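Local coordinates for flagellar biosynthesis protein FlhA (Bacillus subtilis, PDB 3MIX) that takes part in the export of flagellum proteins, this chain being the cytosolic domain of a membrane protein of the flagellar type III secretion system, at residues Tyr263-Leu268 and Pro361-Asn366; Lys294-Gly299 and Pro343-Tyr348; Glu245-Tyr250 and Asp258-Tyr263; Glu211-Asn216 and Gly221-Val226. All coordinates share one frame; numbering follows the deposited sequence.

In the fold
From the N terminus, contact 4 comes first. It closes a short loop where helix 207-213 gives way to helix 220-232. Contact 3 follows further on, closing the short loop between helices 240-250 and 257-267. The two touch, for example through T261 and V226. Contact 1 opens on helix 257-267, so it shares Y263 with contact 3. It reaches far along the chain to strand 362-364. Contact 2 lies inside the loop closed by contact 1 and joins helix 290-299 to helix 343-353. R346 of contact 2 hydrogen-bonds to the backbone oxygen of V362 of contact 1 and forms a salt bridge with E262 of contact 3. Contacts 2 and 4 do not touch.

Contact 1. Residues Tyr263-Leu268 and Pro361-Asn366; sequences YTRQAL and PVLSYN
R265 sets the end of its guanidinium group against a methyl of L363. NH2 of R265 lies 3.7 Å from CD2 of L363, which sits at the edge of the group, near its plane. The two side chains cross at about a right angle. A bend at chi3 (55°) turns the arginine tip on its way to the strand. NH2 of R265 is also 3.3 Å from O of V362, but the angle is too poor for a hydrogen bond. That oxygen accepts one from NE of R346 instead, while NH2 of R265 forms a salt bridge with E367. Nearer the surface, Q266 and N366 run side by side and point the same way. CG of Q266 is 3.5 Å from O of N366 and 4.0 Å from CB of N366. Their amide planes are 51° apart, and no hydrogen bond joins them. With CG anti to the backbone N (chi1 -172°), Q266 extends along N366. The contact brings the last turn of helix 257-267 against strand 362-364. This strand pairs in parallel with strand 339-341, and helix 343-353 links the two and packs on V362, forming a beta-alpha-beta crossover.

Contact 2. Residues Lys294-Gly299 and Pro343-Tyr348; sequences KAIADG and PPVRMY
I296 meets V345 and Y348 mainly through one methyl, CG2. It has the most surface buried here, followed by V345 and then Y348. CG2 of I296 is only 3.4 Å from CG1 of V345, tighter than usual for two carbons. CB of I296 adds a second, more relaxed approach to V345 CG1, at 3.9 Å. The valine holds CG1 anti to its own backbone N (chi1 -170°), and this is the branch that does the touching. CG2 of I296 also packs 3.7 Å from CB of Y348, so one methyl serves both residues on the facing helix. The contact pairs two helices that each follow a strand, of two different parallel sheets: helix 290-299 comes after strand 283-288, and helix 343-353 after strand 339-341. Y348 gives mainly its CB to I296, and its ring leads away. The ring edge has O of P344 in its plane, one turn earlier on the same helix. The Y348 side chain also touches V300 and L309, and L309 touches I296 as well. R346 points away from helix 290-299 and forms salt bridges with E233 and E262.

Contact 3. Residues Glu245-Tyr250 and Asp258-Tyr263; sequences ETLADY and DLLTEY
Y250 lays its ring flat on the ring of Y263. Its CB starts beside a leucine: CD2 of L260 is 3.7 Å from CB of Y250. CG of Y250 is anti to the carbonyl carbon (chi1 -74°), which carries the ring out over Y263. At CG the stack begins, with CD2 of Y263 3.5 Å away, over the face of the Y250 ring. CD1 of Y250 comes 3.6 Å from CE2 of Y263. On the other branch, CE2 of Y250 is 3.9 Å from CB of Y263, which makes a CH-pi contact over the Y250 face. Further out, CE1 of Y250 stands above the centre of the Y263 ring, and CZ comes near CG and CD1 of Y263. The ring centroids are 3.9 Å apart and the planes differ by 11°, a face-to-face stack. The stack joins helices 240-250 and 257-267, consecutive helices linked by a short loop. Their local axes pass 9.7 Å apart at 126°, so the pair is closer to antiparallel than to parallel. The opposite face of the Y263 ring carries the backbone oxygen of L259, toward the rim. An alanine in place of Y250 is likely to leave one face of the Y263 ring without its stacking partner and open a gap there. Deeper in, CG2 of T246 is 3.5 Å from O of Y263 and also touches its CB. The T246 hydroxyl bonds to O of T242. CD2 of L247 packs 3.9 Å from CB of L260, the two leucines crossing at about a right angle.

Contact 4. Residues Glu211-Asn216 and Gly221-Val226; sequences EEVTPN and GDIQKV
I223 reaches T214 and V213 with one atom, its terminal methyl CD1. The tight part is at T214. There CD1 of I223 lies 3.7 Å from CB of T214 and 3.8 Å from OG1 of T214. CG2 of the threonine is a little further from CD1, at 4.1 Å. The methyl thus meets the branch point of the threonine, and the two side chains cross at about a right angle. I223 gets there by extending fully beyond CG1 (chi2 172°). T214 holds OG1 anti to its backbone N (chi1 -168°). That hydroxyl is hydrogen-bonded to O of L218, in the connection between the two helices, which helps fix the rotation of the side chain. The looser part is at V213. Its CG1 stops 4.1 Å from CD1 of I223, and no second atom joins in. The backbones stay well apart, with CA of T214 and CA of I223 at 8.5 Å. The solvent side lies past T214, where a cis peptide leads into P215. Both P215 and N216 lie exposed to solvent and make no contact with I223. On the buried side the contact continues into neighbouring helices. I223 also touches T195 and I199 of helix 192-205. F244 of helix 240-250 packs on both V213 and I223. One turn along, V226 meets L260 and T261 of helix 257-267.

Contact 1. Residues Tyr263-Leu268 and Pro361-Asn366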
# COMPACT_ATOMS: atom_id res chain seq x y z
N TYR A 263 -11.21 -7.91 -11.96
CA TYR A 263 -10.91 -9.19 -12.62
C TYR A 263 -9.61 -9.78 -12.15
O TYR A 263 -9.49 -11.00 -12.01
CB TYR A 263 -10.87 -9.04 -14.14
CG TYR A 263 -12.10 -8.43 -14.73
CD1 TYR A 263 -13.36 -8.86 -14.35
CD2 TYR A 263 -12.00 -7.44 -15.70
CE1 TYR A 263 -14.51 -8.28 -14.91
CE2 TYR A 263 -13.13 -6.85 -16.25
CZ TYR A 263 -14.38 -7.28 -15.86
OH TYR A 263 -15.50 -6.70 -16.43
N THR A 264 -8.61 -8.93 -11.94
CA THR A 264 -7.30 -9.40 -11.48
C THR A 264 -7.39 -9.94 -10.05
O THR A 264 -6.89 -11.03 -9.77
CB THR A 264 -6.23 -8.31 -11.63
OG1 THR A 264 -6.15 -7.90 -13.02
CG2 THR A 264 -4.88 -8.81 -11.20
N ARG A 265 -8.02 -9.19 -9.15
CA ARG A 265 -8.24 -9.67 -7.78
C ARG A 265 -8.93 -11.06 -7.79
O ARG A 265 -8.47 -11.98 -7.11
CB ARG A 265 -9.09 -8.67 -6.99
CG ARG A 265 -8.38 -7.32 -6.66
CD ARG A 265 -9.38 -6.34 -6.00
NE ARG A 265 -10.02 -6.93 -4.81
CZ ARG A 265 -9.49 -6.92 -3.60
NH1 ARG A 265 -8.33 -6.31 -3.37
NH2 ARG A 265 -10.12 -7.50 -2.59
N GLN A 266 -9.98 -11.23 -8.59
CA GLN A 266 -10.65 -12.54 -8.72
C GLN A 266 -9.68 -13.62 -9.21
O GLN A 266 -9.61 -14.72 -8.64
CB GLN A 266 -11.86 -12.44 -9.65
CG GLN A 266 -12.73 -13.71 -9.68
CD GLN A 266 -13.82 -13.68 -10.76
OE1 GLN A 266 -14.28 -14.73 -11.22
NE2 GLN A 266 -14.24 -12.48 -11.16
N ALA A 267 -8.89 -13.30 -10.23
CA ALA A 267 -7.91 -14.26 -10.74
C ALA A 267 -6.89 -14.66 -9.68
O ALA A 267 -6.31 -15.75 -9.75
CB ALA A 267 -7.21 -13.73 -11.99
N LEU A 268 -6.72 -13.79 -8.69
CA LEU A 268 -5.76 -13.97 -7.59
C LEU A 268 -6.43 -14.53 -6.30
O LEU A 268 -5.93 -14.35 -5.18
CB LEU A 268 -5.07 -12.61 -7.32
CG LEU A 268 -4.05 -12.11 -8.36
CD1 LEU A 268 -3.49 -10.73 -8.01
CD2 LEU A 268 -2.89 -13.07 -8.56
N PRO A 361 -10.03 -4.86 5.22
CA PRO A 361 -10.09 -5.61 3.97
C PRO A 361 -11.53 -5.88 3.56
O PRO A 361 -12.33 -6.42 4.34
CB PRO A 361 -9.37 -6.92 4.31
CG PRO A 361 -8.58 -6.62 5.55
CD PRO A 361 -9.40 -5.63 6.30
N VAL A 362 -11.85 -5.45 2.34
CA VAL A 362 -13.17 -5.67 1.76
C VAL A 362 -13.00 -6.69 0.64
O VAL A 362 -12.39 -6.40 -0.39
CB VAL A 362 -13.80 -4.36 1.26
CG1 VAL A 362 -15.19 -4.60 0.68
CG2 VAL A 362 -13.87 -3.36 2.39
N LEU A 363 -13.53 -7.88 0.87
CA LEU A 363 -13.38 -8.97 -0.09
C LEU A 363 -14.68 -9.25 -0.81
O LEU A 363 -15.74 -8.88 -0.33
CB LEU A 363 -12.88 -10.24 0.61
CG LEU A 363 -11.55 -10.17 1.36
CD1 LEU A 363 -11.18 -11.56 1.87
CD2 LEU A 363 -10.41 -9.55 0.50
N SER A 364 -14.59 -9.88 -1.97
CA SER A 364 -15.76 -10.44 -2.61
C SER A 364 -15.75 -11.98 -2.50
O SER A 364 -14.68 -12.59 -2.33
CB SER A 364 -15.89 -9.96 -4.06
OG SER A 364 -15.27 -10.84 -4.97
N TYR A 365 -16.92 -12.60 -2.58
CA TYR A 365 -17.06 -14.05 -2.43
C TYR A 365 -16.20 -14.81 -3.42
O TYR A 365 -15.67 -15.87 -3.11
CB TYR A 365 -18.53 -14.49 -2.59
CG TYR A 365 -19.51 -13.71 -1.76
CD1 TYR A 365 -19.43 -13.71 -0.36
CD2 TYR A 365 -20.53 -12.98 -2.35
CE1 TYR A 365 -20.34 -12.99 0.42
CE2 TYR A 365 -21.45 -12.26 -1.58
CZ TYR A 365 -21.34 -12.27 -0.20
OH TYR A 365 -22.24 -11.55 0.57
N ASN A 366 -16.05 -14.24 -4.62
CA ASN A 366 -15.26 -14.85 -5.70
C ASN A 366 -13.74 -14.69 -5.55
O ASN A 366 -12.98 -15.07 -6.46
CB ASN A 366 -15.72 -14.30 -7.05
CG ASN A 366 -17.07 -14.86 -7.50
OD1 ASN A 366 -17.53 -14.54 -8.59
ND2 ASN A 366 -17.69 -15.70 -6.66

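Contact 2. Residues Lys294-Gly299 and Pro343-Tyr348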
# COMPACT_ATOMS: atom_id res chain seq x y z
N LYS A 294 -28.11 -3.30 -1.70
CA LYS A 294 -28.99 -2.63 -2.66
C LYS A 294 -28.80 -1.10 -2.69
O LYS A 294 -28.88 -0.49 -3.75
CB LYS A 294 -30.48 -3.01 -2.46
CG LYS A 294 -31.19 -2.36 -1.28
CD LYS A 294 -31.75 -0.98 -1.63
CE LYS A 294 -31.80 -0.08 -0.40
NZ LYS A 294 -31.75 1.37 -0.76
N ALA A 295 -28.53 -0.52 -1.52
CA ALA A 295 -28.35 0.93 -1.37
C ALA A 295 -27.10 1.45 -2.07
O ALA A 295 -27.08 2.58 -2.58
CB ALA A 295 -28.35 1.32 0.10
N ILE A 296 -26.04 0.64 -2.09
CA ILE A 296 -24.81 0.98 -2.81
C ILE A 296 -25.01 0.82 -4.32
O ILE A 296 -24.61 1.70 -5.09
CB ILE A 296 -23.60 0.15 -2.30
CG1 ILE A 296 -23.06 0.75 -1.01
CG2 ILE A 296 -22.48 0.12 -3.33
CD1 ILE A 296 -22.46 -0.25 -0.07
N ALA A 297 -25.64 -0.27 -4.73
CA ALA A 297 -25.89 -0.54 -6.15
C ALA A 297 -26.71 0.57 -6.80
O ALA A 297 -26.41 0.98 -7.93
CB ALA A 297 -26.58 -1.89 -6.32
N ASP A 298 -27.71 1.06 -6.07
CA ASP A 298 -28.57 2.17 -6.49
C ASP A 298 -27.78 3.46 -6.76
O ASP A 298 -28.04 4.15 -7.75
CB ASP A 298 -29.66 2.45 -5.44
CG ASP A 298 -30.86 1.53 -5.57
OD1 ASP A 298 -30.77 0.50 -6.27
OD2 ASP A 298 -31.91 1.84 -4.96
N GLY A 299 -26.83 3.76 -5.89
CA GLY A 299 -26.04 4.99 -5.97
C GLY A 299 -24.99 5.04 -7.08
O GLY A 299 -24.41 6.10 -7.34
N PRO A 343 -19.51 -9.41 -5.62
CA PRO A 343 -18.56 -8.83 -6.58
C PRO A 343 -18.93 -7.47 -7.19
O PRO A 343 -18.08 -6.58 -7.20
CB PRO A 343 -18.45 -9.91 -7.67
CG PRO A 343 -18.84 -11.18 -7.01
CD PRO A 343 -19.71 -10.86 -5.84
N PRO A 344 -20.18 -7.28 -7.70
CA PRO A 344 -20.46 -5.99 -8.36
C PRO A 344 -20.50 -4.78 -7.42
O PRO A 344 -20.53 -3.63 -7.88
CB PRO A 344 -21.84 -6.21 -8.99
CG PRO A 344 -22.47 -7.28 -8.17
CD PRO A 344 -21.34 -8.19 -7.79
N VAL A 345 -20.48 -5.04 -6.12
CA VAL A 345 -20.61 -4.01 -5.09
C VAL A 345 -19.28 -3.73 -4.38
O VAL A 345 -19.05 -2.65 -3.83
CB VAL A 345 -21.68 -4.43 -4.05
CG1 VAL A 345 -22.03 -3.28 -3.14
CG2 VAL A 345 -22.95 -4.90 -4.76
N ARG A 346 -18.40 -4.73 -4.40
CA ARG A 346 -17.13 -4.76 -3.66
C ARG A 346 -16.26 -3.51 -3.79
O ARG A 346 -15.87 -2.90 -2.79
CB ARG A 346 -16.34 -5.97 -4.10
CG ARG A 346 -15.18 -6.26 -3.24
CD ARG A 346 -13.94 -6.33 -4.09
NE ARG A 346 -12.83 -5.90 -3.28
CZ ARG A 346 -12.11 -4.81 -3.45
NH1 ARG A 346 -11.17 -4.58 -2.56
NH2 ARG A 346 -12.28 -3.99 -4.47
N MET A 347 -15.95 -3.14 -5.03
CA MET A 347 -15.16 -1.95 -5.32
C MET A 347 -15.81 -0.67 -4.76
O MET A 347 -15.12 0.21 -4.25
CB MET A 347 -14.87 -1.87 -6.82
CG MET A 347 -15.00 -0.49 -7.44
SD MET A 347 -14.43 -0.41 -9.16
CE MET A 347 -15.57 -1.53 -9.97
N TYR A 348 -17.13 -0.59 -4.81
CA TYR A 348 -17.83 0.59 -4.29
C TYR A 348 -17.90 0.65 -2.77
O TYR A 348 -17.77 1.73 -2.18
CB TYR A 348 -19.22 0.70 -4.92
CG TYR A 348 -19.17 0.84 -6.43
CD1 TYR A 348 -18.81 2.05 -7.03
CD2 TYR A 348 -19.46 -0.25 -7.26
CE1 TYR A 348 -18.76 2.19 -8.41
CE2 TYR A 348 -19.40 -0.12 -8.65
CZ TYR A 348 -19.05 1.10 -9.21
OH TYR A 348 -19.00 1.24 -10.57

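Contact 3. Residues Glu245-Tyr250 and Asp258-Tyr263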
# COMPACT_ATOMS: atom_id res chain seq x y z
N GLU A 245 -1.98 -12.43 -17.58
CA GLU A 245 -2.92 -13.32 -18.29
C GLU A 245 -4.34 -12.74 -18.16
O GLU A 245 -5.12 -12.73 -19.13
CB GLU A 245 -2.82 -14.80 -17.81
CG GLU A 245 -1.49 -15.46 -18.17
CD GLU A 245 -1.40 -16.98 -17.86
OE1 GLU A 245 -2.20 -17.48 -17.04
OE2 GLU A 245 -0.50 -17.67 -18.43
N THR A 246 -4.65 -12.22 -16.98
CA THR A 246 -5.95 -11.57 -16.76
C THR A 246 -6.06 -10.28 -17.59
O THR A 246 -7.08 -10.04 -18.25
CB THR A 246 -6.19 -11.24 -15.24
OG1 THR A 246 -5.83 -12.37 -14.44
CG2 THR A 246 -7.64 -10.90 -15.00
N LEU A 247 -5.00 -9.49 -17.59
CA LEU A 247 -4.98 -8.29 -18.41
C LEU A 247 -5.10 -8.63 -19.90
O LEU A 247 -5.76 -7.88 -20.62
CB LEU A 247 -3.73 -7.43 -18.15
CG LEU A 247 -3.60 -6.87 -16.73
CD1 LEU A 247 -2.29 -6.03 -16.59
CD2 LEU A 247 -4.86 -6.05 -16.28
N ALA A 248 -4.46 -9.71 -20.35
CA ALA A 248 -4.54 -10.12 -21.75
C ALA A 248 -5.98 -10.49 -22.10
O ALA A 248 -6.47 -10.10 -23.14
CB ALA A 248 -3.60 -11.29 -22.06
N ASP A 249 -6.65 -11.20 -21.19
CA ASP A 249 -7.98 -11.73 -21.40
C ASP A 249 -9.05 -10.65 -21.41
O ASP A 249 -10.12 -10.83 -22.00
CB ASP A 249 -8.30 -12.73 -20.30
CG ASP A 249 -9.02 -13.94 -20.79
OD1 ASP A 249 -8.56 -14.55 -21.78
OD2 ASP A 249 -10.05 -14.30 -20.18
N TYR A 250 -8.79 -9.54 -20.73
CA TYR A 250 -9.80 -8.49 -20.58
C TYR A 250 -9.43 -7.15 -21.24
O TYR A 250 -10.30 -6.38 -21.58
CB TYR A 250 -10.16 -8.28 -19.11
CG TYR A 250 -11.03 -9.37 -18.51
CD1 TYR A 250 -12.42 -9.37 -18.68
CD2 TYR A 250 -10.45 -10.41 -17.76
CE1 TYR A 250 -13.24 -10.37 -18.11
CE2 TYR A 250 -11.25 -11.42 -17.19
CZ TYR A 250 -12.64 -11.38 -17.37
OH TYR A 250 -13.42 -12.34 -16.80
N ASP A 258 -10.05 0.46 -12.94
CA ASP A 258 -10.92 -0.04 -11.87
C ASP A 258 -11.48 -1.45 -12.17
O ASP A 258 -11.40 -2.33 -11.33
CB ASP A 258 -12.05 0.96 -11.58
CG ASP A 258 -11.53 2.24 -10.90
OD1 ASP A 258 -10.66 2.15 -10.01
OD2 ASP A 258 -12.00 3.34 -11.27
N LEU A 259 -12.03 -1.65 -13.37
CA LEU A 259 -12.58 -2.96 -13.75
C LEU A 259 -11.49 -4.03 -13.95
O LEU A 259 -11.66 -5.19 -13.52
CB LEU A 259 -13.47 -2.86 -14.99
CG LEU A 259 -14.84 -2.18 -14.77
CD1 LEU A 259 -15.52 -1.91 -16.09
CD2 LEU A 259 -15.76 -3.01 -13.84
N LEU A 260 -10.38 -3.64 -14.57
CA LEU A 260 -9.28 -4.57 -14.76
C LEU A 260 -8.79 -5.10 -13.43
O LEU A 260 -8.39 -6.27 -13.34
CB LEU A 260 -8.14 -3.97 -15.60
CG LEU A 260 -8.49 -3.78 -17.10
CD1 LEU A 260 -7.39 -2.98 -17.81
CD2 LEU A 260 -8.76 -5.09 -17.84
N THR A 261 -8.83 -4.26 -12.38
CA THR A 261 -8.37 -4.72 -11.10
C THR A 261 -9.35 -5.64 -10.37
O THR A 261 -8.89 -6.59 -9.72
CB THR A 261 -7.55 -3.68 -10.20
OG1 THR A 261 -8.12 -3.51 -8.90
CG2 THR A 261 -7.20 -2.41 -10.89
N GLU A 262 -10.66 -5.46 -10.57
CA GLU A 262 -11.64 -6.42 -10.05
C GLU A 262 -11.41 -7.83 -10.65
O GLU A 262 -11.36 -8.81 -9.93
CB GLU A 262 -13.10 -5.94 -10.24
CG GLU A 262 -13.51 -4.71 -9.38
CD GLU A 262 -13.01 -4.77 -7.91
OE1 GLU A 262 -13.57 -5.55 -7.10
OE2 GLU A 262 -12.08 -4.01 -7.55
N TYR A 263 -11.21 -7.91 -11.96
CA TYR A 263 -10.91 -9.19 -12.62
C TYR A 263 -9.61 -9.78 -12.15
O TYR A 263 -9.49 -11.00 -12.01
CB TYR A 263 -10.87 -9.04 -14.14
CG TYR A 263 -12.10 -8.43 -14.73
CD1 TYR A 263 -13.36 -8.86 -14.35
CD2 TYR A 263 -12.00 -7.44 -15.70
CE1 TYR A 263 -14.51 -8.28 -14.91
CE2 TYR A 263 -13.13 -6.85 -16.25
CZ TYR A 263 -14.38 -7.28 -15.86
OH TYR A 263 -15.50 -6.70 -16.43

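Contact 4. Residues Glu211-Asn216 and Gly221-Val226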
# COMPACT_ATOMS: atom_id res chain seq x y z
N GLU A 211 3.54 -8.97 -24.96
CA GLU A 211 3.29 -8.30 -26.22
C GLU A 211 1.81 -8.27 -26.51
O GLU A 211 1.33 -7.37 -27.19
CB GLU A 211 4.00 -9.04 -27.35
CG GLU A 211 4.70 -8.13 -28.34
CD GLU A 211 3.75 -7.49 -29.35
OE1 GLU A 211 2.76 -8.15 -29.75
OE2 GLU A 211 4.00 -6.32 -29.74
N GLU A 212 1.08 -9.26 -26.01
CA GLU A 212 -0.37 -9.30 -26.16
C GLU A 212 -1.01 -8.20 -25.32
O GLU A 212 -2.11 -7.73 -25.64
CB GLU A 212 -0.92 -10.66 -25.71
CG GLU A 212 -2.24 -11.04 -26.38
CD GLU A 212 -2.91 -12.26 -25.75
OE1 GLU A 212 -2.22 -13.01 -25.02
OE2 GLU A 212 -4.13 -12.46 -25.99
N VAL A 213 -0.36 -7.84 -24.23
CA VAL A 213 -0.96 -6.91 -23.28
C VAL A 213 -0.62 -5.45 -23.60
O VAL A 213 -1.48 -4.59 -23.49
CB VAL A 213 -0.56 -7.28 -21.83
CG1 VAL A 213 -0.99 -6.18 -20.80
CG2 VAL A 213 -1.12 -8.67 -21.45
N THR A 214 0.62 -5.19 -24.00
CA THR A 214 1.18 -3.83 -23.94
C THR A 214 2.16 -3.63 -25.09
O THR A 214 2.80 -4.60 -25.51
CB THR A 214 1.83 -3.55 -22.53
OG1 THR A 214 2.12 -2.15 -22.37
CG2 THR A 214 3.09 -4.40 -22.28
N PRO A 215 2.22 -2.40 -25.67
CA PRO A 215 1.45 -1.19 -25.37
C PRO A 215 0.02 -1.17 -25.94
O PRO A 215 -0.70 -0.22 -25.71
CB PRO A 215 2.30 -0.07 -25.98
CG PRO A 215 3.11 -0.74 -27.07
CD PRO A 215 3.00 -2.25 -26.92
N ASN A 216 -0.39 -2.22 -26.65
CA ASN A 216 -1.79 -2.32 -27.09
C ASN A 216 -2.37 -3.68 -26.73
O ASN A 216 -1.83 -4.69 -27.15
CB ASN A 216 -1.91 -2.09 -28.61
CG ASN A 216 -3.35 -2.12 -29.10
OD1 ASN A 216 -3.97 -1.08 -29.33
ND2 ASN A 216 -3.91 -3.32 -29.24
N GLY A 221 1.07 2.93 -18.49
CA GLY A 221 0.33 3.74 -17.50
C GLY A 221 -0.92 3.04 -17.00
O GLY A 221 -1.21 3.08 -15.81
N ASP A 222 -1.63 2.38 -17.89
CA ASP A 222 -2.78 1.56 -17.52
C ASP A 222 -2.39 0.42 -16.56
O ASP A 222 -3.07 0.16 -15.57
CB ASP A 222 -3.44 0.98 -18.78
CG ASP A 222 -4.01 2.03 -19.68
OD1 ASP A 222 -4.21 3.17 -19.22
OD2 ASP A 222 -4.25 1.75 -20.88
N ILE A 223 -1.31 -0.27 -16.87
CA ILE A 223 -0.83 -1.38 -16.04
C ILE A 223 -0.41 -0.89 -14.66
O ILE A 223 -0.76 -1.50 -13.64
CB ILE A 223 0.35 -2.12 -16.74
CG1 ILE A 223 -0.11 -2.70 -18.08
CG2 ILE A 223 1.01 -3.14 -15.81
CD1 ILE A 223 1.06 -3.26 -18.88
N GLN A 224 0.36 0.20 -14.65
CA GLN A 224 0.77 0.90 -13.44
C GLN A 224 -0.39 1.16 -12.46
O GLN A 224 -0.25 0.91 -11.27
CB GLN A 224 1.45 2.25 -13.83
CG GLN A 224 1.83 3.15 -12.66
CD GLN A 224 2.60 4.40 -13.13
OE1 GLN A 224 3.21 4.38 -14.22
NE2 GLN A 224 2.55 5.50 -12.33
N LYS A 225 -1.50 1.70 -12.97
CA LYS A 225 -2.73 1.91 -12.17
C LYS A 225 -3.34 0.61 -11.60
O LYS A 225 -3.77 0.59 -10.47
CB LYS A 225 -3.81 2.63 -13.00
CG LYS A 225 -3.43 4.09 -13.35
CD LYS A 225 -4.43 4.64 -14.38
CE LYS A 225 -4.11 6.12 -14.65
NZ LYS A 225 -2.96 6.31 -15.59
N VAL A 226 -3.36 -0.47 -12.38
CA VAL A 226 -3.81 -1.75 -11.84
C VAL A 226 -2.90 -2.21 -10.71
O VAL A 226 -3.39 -2.56 -9.62
CB VAL A 226 -3.95 -2.84 -12.94
CG1 VAL A 226 -4.27 -4.24 -12.32
CG2 VAL A 226 -5.00 -2.38 -13.98